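Local structure of amino Transferase (Eubacterium rectale, 3ELE) at the pyridoxal-5'-phosphate site and the interface of chains A and B. The protein is a pyridoxal-5'-phosphate-dependent aminotransferase of the class I and II family that presumably moves amino groups between amino acids and 2-oxo acids. Coordinates in Å, arbitrary orientation; residue numbers count along the deposited sequence, not the author numbering. Chains: chain A/B, Amino Transferase.

Contact 1: the pyridoxal-5'-phosphate site. Residues chain A 107-109, 134, 137, 179, 183, 217, 219-220, 245, 247-248, 256, 335; chain B 72. With PLP (pyridoxal-5'-phosphate), chain C.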
ATOM      1  N   GLY A 107       2.765   2.890   6.143  1.00 36.53           N
ATOM      2  CA  GLY A 107       3.944   3.747   6.192  1.00 35.48           C
ATOM      3  C   GLY A 107       3.673   5.175   5.760  1.00 35.63           C
ATOM      4  O   GLY A 107       2.579   5.510   5.278  1.00 35.63           O
ATOM      5  N   ALA A 108       4.694   6.014   5.968  1.00 34.12           N
ATOM      6  CA  ALA A 108       4.664   7.427   5.648  1.00 34.82           C
ATOM      7  C   ALA A 108       4.482   7.720   4.162  1.00 33.60           C
ATOM      8  O   ALA A 108       3.845   8.695   3.840  1.00 35.39           O
ATOM      9  CB  ALA A 108       5.920   8.124   6.169  1.00 36.28           C
ATOM     10  N   ALA A 109       5.049   6.899   3.271  1.00 33.77           N
ATOM     11  CA  ALA A 109       4.848   7.079   1.810  1.00 33.12           C
ATOM     12  C   ALA A 109       3.380   6.937   1.444  1.00 32.37           C
ATOM     13  O   ALA A 109       2.904   7.619   0.551  1.00 31.87           O
ATOM     14  CB  ALA A 109       5.670   6.088   1.007  1.00 32.87           C
ATOM     15  N   PHE A 134      13.207  16.101   0.983  1.00 36.06           N
ATOM     16  CA  PHE A 134      13.117  14.701   0.559  1.00 35.32           C
ATOM     17  C   PHE A 134      12.600  14.660  -0.901  1.00 36.38           C
ATOM     18  O   PHE A 134      11.410  14.929  -1.131  1.00 37.98           O
ATOM     19  CB  PHE A 134      12.161  13.990   1.521  1.00 36.16           C
ATOM     20  CG  PHE A 134      12.014  12.511   1.308  1.00 36.90           C
ATOM     21  CD1 PHE A 134      13.131  11.679   1.221  1.00 40.28           C
ATOM     22  CD2 PHE A 134      10.742  11.926   1.339  1.00 38.49           C
ATOM     23  CE1 PHE A 134      12.970  10.291   1.072  1.00 44.09           C
ATOM     24  CE2 PHE A 134      10.578  10.542   1.200  1.00 42.82           C
ATOM     25  CZ  PHE A 134      11.694   9.727   1.055  1.00 39.31           C
ATOM     26  N   TYR A 137       9.003  13.567  -2.471  1.00 33.35           N
ATOM     27  CA  TYR A 137       7.793  14.421  -2.443  1.00 33.69           C
ATOM     28  C   TYR A 137       7.319  14.766  -3.843  1.00 34.06           C
ATOM     29  O   TYR A 137       6.129  14.786  -4.071  1.00 37.22           O
ATOM     30  CB  TYR A 137       7.996  15.745  -1.672  1.00 32.78           C
ATOM     31  CG  TYR A 137       8.296  15.626  -0.188  1.00 30.50           C
ATOM     32  CD1 TYR A 137       7.767  14.586   0.600  1.00 34.04           C
ATOM     33  CD2 TYR A 137       9.018  16.628   0.460  1.00 29.68           C
ATOM     34  CE1 TYR A 137       8.035  14.514   1.960  1.00 34.43           C
ATOM     35  CE2 TYR A 137       9.276  16.582   1.803  1.00 32.94           C
ATOM     36  CZ  TYR A 137       8.799  15.519   2.555  1.00 34.79           C
ATOM     37  OH  TYR A 137       9.070  15.503   3.875  1.00 33.15           O
ATOM     38  N   ASN A 179       8.803  18.907   7.233  1.00 31.89           N
ATOM     39  CA  ASN A 179       9.443  17.679   7.699  1.00 32.01           C
ATOM     40  C   ASN A 179      10.390  18.114   8.785  1.00 33.27           C
ATOM     41  O   ASN A 179      11.468  18.621   8.484  1.00 33.69           O
ATOM     42  CB  ASN A 179      10.099  17.060   6.487  1.00 32.41           C
ATOM     43  CG  ASN A 179      10.967  15.857   6.779  1.00 29.78           C
ATOM     44  OD1 ASN A 179      12.021  15.748   6.173  1.00 30.94           O
ATOM     45  ND2 ASN A 179      10.540  14.949   7.670  1.00 28.62           N
ATOM     46  N   ASN A 183      14.839  15.516   6.986  1.00 33.68           N
ATOM     47  CA  ASN A 183      15.700  14.790   6.044  1.00 34.11           C
ATOM     48  C   ASN A 183      15.723  15.774   4.844  1.00 34.04           C
ATOM     49  O   ASN A 183      14.665  15.993   4.227  1.00 35.02           O
ATOM     50  CB  ASN A 183      15.093  13.450   5.633  1.00 33.28           C
ATOM     51  CG  ASN A 183      15.884  12.748   4.533  1.00 37.24           C
ATOM     52  OD1 ASN A 183      17.054  13.065   4.301  1.00 38.78           O
ATOM     53  ND2 ASN A 183      15.257  11.770   3.872  1.00 30.91           N
ATOM     54  N   ASP A 217       5.164  15.890   7.773  1.00 33.69           N
ATOM     55  CA  ASP A 217       5.843  14.608   7.549  1.00 33.94           C
ATOM     56  C   ASP A 217       6.715  14.367   8.769  1.00 33.78           C
ATOM     57  O   ASP A 217       7.856  14.834   8.822  1.00 34.22           O
ATOM     58  CB  ASP A 217       6.676  14.692   6.257  1.00 34.07           C
ATOM     59  CG  ASP A 217       7.240  13.378   5.824  1.00 35.03           C
ATOM     60  OD1 ASP A 217       6.776  12.333   6.304  1.00 32.61           O
ATOM     61  OD2 ASP A 217       8.129  13.397   4.955  1.00 32.06           O
ATOM     62  N   PRO A 219       8.051  11.339  10.515  1.00 36.61           N
ATOM     63  CA  PRO A 219       8.616  10.047  10.962  1.00 35.53           C
ATOM     64  C   PRO A 219       9.846  10.133  11.886  1.00 35.47           C
ATOM     65  O   PRO A 219      10.104   9.151  12.602  1.00 35.58           O
ATOM     66  CB  PRO A 219       8.932   9.315   9.647  1.00 35.86           C
ATOM     67  CG  PRO A 219       9.247  10.406   8.673  1.00 38.64           C
ATOM     68  CD  PRO A 219       8.286  11.549   9.070  1.00 37.93           C
ATOM     69  N   TYR A 220      10.568  11.270  11.890  1.00 35.00           N
ATOM     70  CA  TYR A 220      11.743  11.491  12.778  1.00 35.65           C
ATOM     71  C   TYR A 220      11.392  12.189  14.103  1.00 36.64           C
ATOM     72  O   TYR A 220      12.313  12.532  14.861  1.00 37.15           O
ATOM     73  CB  TYR A 220      12.836  12.324  12.061  1.00 36.66           C
ATOM     74  CG  TYR A 220      13.303  11.690  10.782  1.00 38.01           C
ATOM     75  CD1 TYR A 220      14.166  10.621  10.816  1.00 36.50           C
ATOM     76  CD2 TYR A 220      12.845  12.130   9.535  1.00 40.19           C
ATOM     77  CE1 TYR A 220      14.591  10.002   9.657  1.00 40.28           C
ATOM     78  CE2 TYR A 220      13.268  11.500   8.350  1.00 39.79           C
ATOM     79  CZ  TYR A 220      14.138  10.424   8.439  1.00 37.11           C
ATOM     80  OH  TYR A 220      14.598   9.742   7.348  1.00 38.36           O
ATOM     81  N   SER A 245       4.869   7.447  10.759  1.00 34.00           N
ATOM     82  CA  SER A 245       5.113   6.025  10.632  1.00 33.84           C
ATOM     83  C   SER A 245       6.061   5.577  11.737  1.00 33.69           C
ATOM     84  O   SER A 245       6.753   6.397  12.340  1.00 32.71           O
ATOM     85  CB  SER A 245       5.661   5.659   9.259  1.00 34.79           C
ATOM     86  OG  SER A 245       7.045   5.923   9.142  1.00 38.16           O
ATOM     87  N   SER A 247       8.616   3.599  11.170  1.00 36.35           N
ATOM     88  CA  SER A 247       9.825   3.193  10.462  1.00 37.02           C
ATOM     89  C   SER A 247      11.109   3.568  11.211  1.00 37.85           C
ATOM     90  O   SER A 247      12.048   2.780  11.227  1.00 36.72           O
ATOM     91  CB  SER A 247       9.841   3.762   9.035  1.00 36.79           C
ATOM     92  OG  SER A 247       8.690   3.332   8.288  1.00 40.50           O
ATOM     93  N   LYS A 248      11.131   4.740  11.845  1.00 38.38           N
ATOM     94  CA  LYS A 248      12.314   5.217  12.599  1.00 37.99           C
ATOM     95  C   LYS A 248      12.218   5.040  14.107  1.00 37.29           C
ATOM     96  O   LYS A 248      13.207   4.652  14.761  1.00 35.00           O
ATOM     97  CB  LYS A 248      12.597   6.686  12.275  1.00 38.09           C
ATOM     98  CG  LYS A 248      13.253   6.904  10.929  1.00 43.16           C
ATOM     99  CD  LYS A 248      12.295   6.915   9.769  1.00 48.25           C
ATOM    100  CE  LYS A 248      13.008   6.737   8.439  1.00 52.02           C
ATOM    101  NZ  LYS A 248      12.022   6.705   7.333  1.00 56.84           N
ATOM    102  N   ARG A 256       5.811  -1.441   7.193  1.00 37.86           N
ATOM    103  CA  ARG A 256       4.785  -0.593   6.561  1.00 37.24           C
ATOM    104  C   ARG A 256       3.600  -0.315   7.489  1.00 37.09           C
ATOM    105  O   ARG A 256       2.514  -0.864   7.316  1.00 38.07           O
ATOM    106  CB  ARG A 256       4.316  -1.207   5.204  1.00 35.86           C
ATOM    107  CG  ARG A 256       5.414  -1.797   4.308  1.00 34.55           C
ATOM    108  CD  ARG A 256       6.607  -0.881   4.163  1.00 36.62           C
ATOM    109  NE  ARG A 256       6.263   0.395   3.561  1.00 37.31           N
ATOM    110  CZ  ARG A 256       6.747   1.597   3.878  1.00 36.79           C
ATOM    111  NH1 ARG A 256       7.547   1.796   4.907  1.00 34.73           N
ATOM    112  NH2 ARG A 256       6.327   2.651   3.186  1.00 41.17           N
ATOM    113  N   TYR A 335      20.872  12.596   9.696  1.00 34.63           N
ATOM    114  CA  TYR A 335      21.588  13.118   8.544  1.00 35.26           C
ATOM    115  C   TYR A 335      22.339  14.385   8.952  1.00 35.83           C
ATOM    116  O   TYR A 335      21.765  15.254   9.626  1.00 37.85           O
ATOM    117  CB  TYR A 335      20.591  13.453   7.451  1.00 36.19           C
ATOM    118  CG  TYR A 335      19.639  12.340   7.137  1.00 36.41           C
ATOM    119  CD1 TYR A 335      20.057  11.223   6.416  1.00 38.83           C
ATOM    120  CD2 TYR A 335      18.321  12.377   7.597  1.00 35.72           C
ATOM    121  CE1 TYR A 335      19.175  10.172   6.138  1.00 38.02           C
ATOM    122  CE2 TYR A 335      17.443  11.347   7.329  1.00 38.31           C
ATOM    123  CZ  TYR A 335      17.872  10.241   6.596  1.00 36.34           C
ATOM    124  OH  TYR A 335      17.001   9.226   6.317  1.00 37.84           O
TER
ATOM    125  N   TYR B  72      13.767  -2.254   5.286  1.00 34.44           N
ATOM    126  CA  TYR B  72      13.276  -2.144   3.915  1.00 34.08           C
ATOM    127  C   TYR B  72      13.879  -3.271   3.066  1.00 33.58           C
ATOM    128  O   TYR B  72      15.038  -3.621   3.249  1.00 33.12           O
ATOM    129  CB  TYR B  72      13.705  -0.836   3.230  1.00 34.25           C
ATOM    130  CG  TYR B  72      13.114   0.461   3.740  1.00 32.73           C
ATOM    131  CD1 TYR B  72      11.753   0.761   3.564  1.00 38.21           C
ATOM    132  CD2 TYR B  72      13.933   1.435   4.325  1.00 34.42           C
ATOM    133  CE1 TYR B  72      11.209   1.999   4.018  1.00 32.96           C
ATOM    134  CE2 TYR B  72      13.416   2.651   4.777  1.00 34.55           C
ATOM    135  CZ  TYR B  72      12.063   2.929   4.616  1.00 32.88           C
ATOM    136  OH  TYR B  72      11.595   4.117   5.089  1.00 37.51           O
TER
HETATM  137  N1  PLP C 500       9.610  11.160   4.947  1.00 37.68           N
HETATM  138  C2  PLP C 500      10.981  11.378   5.098  1.00 36.80           C
HETATM  139  C2A PLP C 500      11.482  12.775   5.279  1.00 37.04           C
HETATM  140  C3  PLP C 500      11.878  10.290   5.112  1.00 38.88           C
HETATM  141  O3  PLP C 500      13.226  10.495   5.279  1.00 31.83           O
HETATM  142  C4  PLP C 500      11.401   8.971   4.930  1.00 45.59           C
HETATM  143  C4A PLP C 500      12.434   7.941   4.512  1.00 49.92           C
HETATM  144  O4A PLP C 500      12.717   7.799   3.322  1.00 55.32           O
HETATM  145  C5  PLP C 500       9.994   8.775   4.778  1.00 44.80           C
HETATM  146  C6  PLP C 500       9.107   9.880   4.784  1.00 35.02           C
HETATM  147  C5A PLP C 500       9.376   7.412   4.546  1.00 40.76           C
HETATM  148  O4P PLP C 500       8.995   6.762   5.717  1.00 41.95           O
HETATM  149  P   PLP C 500       8.199   5.368   5.566  1.00 42.04           P
HETATM  150  O1P PLP C 500       7.202   5.231   6.681  1.00 36.27           O
HETATM  151  O2P PLP C 500       9.168   4.232   5.719  1.00 39.54           O
HETATM  152  O3P PLP C 500       7.500   5.259   4.251  1.00 30.73           O
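A:Phe134 holds CG anti to its backbone N (chi1 -176°), which sends its ring over one face of the pyridine ring of the cofactor PLP, and chi2 (51°) turns it nearly parallel, 8° between planes. A:Asp217 takes the same anti position, and its carboxylate OD2 reaches the pyridine PLP N1 at 2.7 Å, a hydrogen bond if N1 carries a proton. That oxygen also accepts from A:Tyr137 OH through its anti lone pair; the carboxylate would favour a protonated, electron-withdrawing pyridine, the known role of this aspartate in fold type I enzymes. Opposite A:Phe134, A:Pro219 CG lies over the other face, 3.9 Å from the centre of the PLP ring, so the ring is clamped between an aromatic and an aliphatic surface. The phenolic PLP O3 is held by A:Asn183 ND2 at 2.8 Å and by A:Tyr220 OH, itself hydrogen-bonded to A:Tyr335 OH. Behind the C2A methyl, A:Asn179 OD1 accepts from the backbone N of A:Asn183 while its ND2 donates to A:Asp217 O, tying both first-shell residues together.

A:Lys248, the Schiff-base lysine of the family, bends at chi2 and points NZ at PLP C4A; PLP is modelled as the aldehyde, not linked to NZ, and the structure alone does not show whether an imine forms. Each phosphate oxygen accepts from more than one donor. PLP O1P takes A:Ala108 N at 2.7 Å, A:Ser245 OG and A:Ser247 OG. A:Arg256, bent at chi2 and chi3, grips end-on and in plane: NH1 makes a salt bridge to PLP O2P at 3.0 Å, and NH2 joins A:Ala109 N on O3P. B:Tyr72 OH donates to PLP O2P at 2.5 Å from across the dimer. The phosphate thus caps the start of helix 108-119, whose dipole would favour its charge, while A:Asp217 ends strand 213-217 and A:Ser245 ends strand 240-245.

Contact 2: the interface of chains A and B. Residues chain A 8-9, 11-14; chain B 274, 277-279, 281-282.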
HETATM    1  N   MSE A   8       5.122   6.121 -15.884  1.00 32.70           N
HETATM    2  CA  MSE A   8       5.319   4.945 -15.040  1.00 32.46           C
HETATM    3  C   MSE A   8       6.591   4.236 -15.476  1.00 31.81           C
HETATM    4  O   MSE A   8       7.409   3.917 -14.638  1.00 31.95           O
HETATM    5  CB  MSE A   8       4.116   4.014 -15.062  1.00 33.30           C
HETATM    6  CG  MSE A   8       2.836   4.630 -14.492  1.00 31.68           C
HETATM    7 SE   MSE A   8       2.942   5.314 -12.726  0.75 31.32          SE
HETATM    8  CE  MSE A   8       3.559   7.139 -13.027  1.00 33.95           C
ATOM      9  N   TYR A   9       6.777   4.044 -16.779  1.00 32.25           N
ATOM     10  CA  TYR A   9       8.024   3.479 -17.302  1.00 32.42           C
ATOM     11  C   TYR A   9       9.248   4.276 -16.790  1.00 33.21           C
ATOM     12  O   TYR A   9      10.220   3.693 -16.306  1.00 33.18           O
ATOM     13  CB  TYR A   9       8.043   3.445 -18.841  1.00 32.93           C
ATOM     14  CG  TYR A   9       9.422   3.060 -19.361  1.00 35.21           C
ATOM     15  CD1 TYR A   9       9.818   1.722 -19.417  1.00 32.78           C
ATOM     16  CD2 TYR A   9      10.357   4.048 -19.720  1.00 35.97           C
ATOM     17  CE1 TYR A   9      11.082   1.369 -19.858  1.00 31.63           C
ATOM     18  CE2 TYR A   9      11.634   3.708 -20.146  1.00 32.69           C
ATOM     19  CZ  TYR A   9      11.995   2.367 -20.209  1.00 34.58           C
ATOM     20  OH  TYR A   9      13.260   2.037 -20.626  1.00 35.06           O
ATOM     21  N   LEU A  11       9.464   6.392 -14.178  1.00 34.94           N
ATOM     22  CA  LEU A  11       9.548   6.287 -12.736  1.00 35.87           C
ATOM     23  C   LEU A  11      10.111   4.922 -12.280  1.00 34.65           C
ATOM     24  O   LEU A  11      10.797   4.862 -11.291  1.00 35.05           O
ATOM     25  CB  LEU A  11       8.170   6.573 -12.129  1.00 36.25           C
ATOM     26  CG  LEU A  11       8.021   6.869 -10.659  1.00 41.03           C
ATOM     27  CD1 LEU A  11       8.906   8.034 -10.238  1.00 40.66           C
ATOM     28  CD2 LEU A  11       6.556   7.180 -10.399  1.00 35.97           C
ATOM     29  N   GLY A  12       9.860   3.850 -13.028  1.00 34.73           N
ATOM     30  CA  GLY A  12      10.402   2.528 -12.689  1.00 35.50           C
ATOM     31  C   GLY A  12      11.759   2.189 -13.284  1.00 35.53           C
ATOM     32  O   GLY A  12      12.371   1.223 -12.864  1.00 37.05           O
ATOM     33  N   SER A  13      12.198   2.946 -14.281  1.00 35.60           N
ATOM     34  CA  SER A  13      13.468   2.719 -14.958  1.00 38.69           C
ATOM     35  C   SER A  13      14.573   3.687 -14.495  1.00 39.90           C
ATOM     36  O   SER A  13      15.753   3.368 -14.668  1.00 40.55           O
ATOM     37  CB  SER A  13      13.279   2.795 -16.481  1.00 38.03           C
ATOM     38  OG  SER A  13      12.882   4.093 -16.873  1.00 42.07           O
ATOM     39  N   VAL A  14      14.191   4.851 -13.938  1.00 41.01           N
ATOM     40  CA  VAL A  14      15.140   5.855 -13.445  1.00 41.40           C
ATOM     41  C   VAL A  14      16.035   5.228 -12.366  1.00 42.10           C
ATOM     42  O   VAL A  14      15.557   4.550 -11.457  1.00 41.99           O
ATOM     43  CB  VAL A  14      14.446   7.165 -12.948  1.00 41.81           C
ATOM     44  CG1 VAL A  14      13.581   6.922 -11.701  1.00 37.24           C
ATOM     45  CG2 VAL A  14      15.494   8.261 -12.695  1.00 42.91           C
TER
ATOM     46  N   ALA B 274       9.404  -2.555 -15.724  1.00 30.47           N
ATOM     47  CA  ALA B 274       9.752  -1.206 -15.308  1.00 30.35           C
ATOM     48  C   ALA B 274       8.473  -0.378 -15.046  1.00 29.65           C
ATOM     49  O   ALA B 274       8.377   0.314 -14.037  1.00 30.30           O
ATOM     50  CB  ALA B 274      10.626  -0.555 -16.345  1.00 32.23           C
ATOM     51  N   CYS B 277       7.016  -1.552 -11.744  1.00 33.09           N
ATOM     52  CA  CYS B 277       7.841  -0.912 -10.695  1.00 33.13           C
ATOM     53  C   CYS B 277       7.479   0.576 -10.560  1.00 33.59           C
ATOM     54  O   CYS B 277       7.320   1.097  -9.458  1.00 33.96           O
ATOM     55  CB  CYS B 277       9.317  -1.051 -11.000  1.00 32.75           C
ATOM     56  SG  CYS B 277       9.932  -2.714 -10.781  1.00 38.42           S
ATOM     57  N   GLY B 278       7.323   1.256 -11.687  1.00 34.37           N
ATOM     58  CA  GLY B 278       6.915   2.659 -11.672  1.00 33.77           C
ATOM     59  C   GLY B 278       5.587   2.893 -10.972  1.00 33.01           C
ATOM     60  O   GLY B 278       5.500   3.749 -10.093  1.00 32.25           O
ATOM     61  N   ALA B 279       4.578   2.101 -11.344  1.00 33.63           N
ATOM     62  CA  ALA B 279       3.209   2.203 -10.781  1.00 34.64           C
ATOM     63  C   ALA B 279       3.189   1.941  -9.274  1.00 34.39           C
ATOM     64  O   ALA B 279       2.519   2.648  -8.527  1.00 34.51           O
ATOM     65  CB  ALA B 279       2.238   1.272 -11.501  1.00 34.38           C
ATOM     66  N   ARG B 281       5.608   2.493  -7.186  1.00 34.96           N
ATOM     67  CA  ARG B 281       6.198   3.701  -6.623  1.00 35.15           C
ATOM     68  C   ARG B 281       5.222   4.872  -6.602  1.00 35.40           C
ATOM     69  O   ARG B 281       5.112   5.554  -5.586  1.00 35.62           O
ATOM     70  CB  ARG B 281       7.463   4.075  -7.408  1.00 34.90           C
ATOM     71  CG  ARG B 281       8.243   5.228  -6.841  1.00 34.89           C
ATOM     72  CD  ARG B 281       9.638   5.258  -7.460  1.00 36.22           C
ATOM     73  NE  ARG B 281      10.390   6.450  -7.085  1.00 34.96           N
ATOM     74  CZ  ARG B 281      11.595   6.767  -7.571  1.00 39.02           C
ATOM     75  NH1 ARG B 281      12.197   6.029  -8.513  1.00 39.89           N
ATOM     76  NH2 ARG B 281      12.194   7.870  -7.136  1.00 37.25           N
ATOM     77  N   ALA B 282       4.536   5.101  -7.729  1.00 35.45           N
ATOM     78  CA  ALA B 282       3.531   6.179  -7.859  1.00 34.38           C
ATOM     79  C   ALA B 282       2.316   5.994  -6.944  1.00 34.65           C
ATOM     80  O   ALA B 282       1.753   6.978  -6.447  1.00 32.82           O
ATOM     81  CB  ALA B 282       3.083   6.323  -9.299  1.00 33.59           C
TER
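Apolar packing dominates this patch, where helix 6-13 of chain A lies against helix 269-282 of chain B in a part of the two-fold symmetric interface. Glycine and alanine let the backbones come close: A:Gly12 CA sits 3.6 Å from B:Gly278 CA, and A:Gly12 CA also faces the carbonyl O of B:Ala274. A:Met8, a selenomethionine, bends at chi2 and chi3 so that its selenium SE rests on B:Ala282 CB at 3.6 Å, with the CE tip beside it, and against B:Ala279 CA. A:Leu11 puts CG anti to its backbone N (chi1 -165°) and splits its branches: CD2 turns to B:Ala282 CB, whereas CD1 lies over one face of the B:Arg281 guanidinium, toward its rim. A:Tyr9, also anti to its backbone N, meets the methyl of B:Ala274 with its CD1-CE1 side.

Polar contact across the patch is slight. B:Arg281 runs extended from CG to NE, crosses A:Leu11 obliquely, and brings NH1 to the carbonyl O of A:Leu11 at 3.3 Å, a weak, bent hydrogen bond (127° at H). B:Arg281 CD packs on A:Leu11 CG at 3.9 Å, and NH1 also touches A:Val14 CG1, the two side chains crossing at about a right angle. An alanine at B:Arg281 would remove the chain beyond CB, guanidinium included, and would probably leave A:Leu11 and A:Val14 less well packed and the A:Leu11 carbonyl without its weak partner.

Within chain A, A:Ser13 OG stands over one face of the A:Tyr9 ring, offset toward its rim, and donates to A:Tyr9 O at 2.8 Å from above the carbonyl plane.

The centres of the C-alpha atoms of contact 1 and contact 2 are about 20 Å apart, and the two have no residue in common. Both nevertheless depend on the pairing of chains A and B: contact 1 borrows a tyrosine from chain B, and contact 2 is a helix-to-helix part of the subunit boundary. By the two-fold symmetry each recurs with the chains exchanged, so the assembly has two cofactor sites, each completed by its neighbour. This agrees with the dimers usual for the family, in which packing such as that of contact 2 is likely to help keep the shared residue of contact 1 in place.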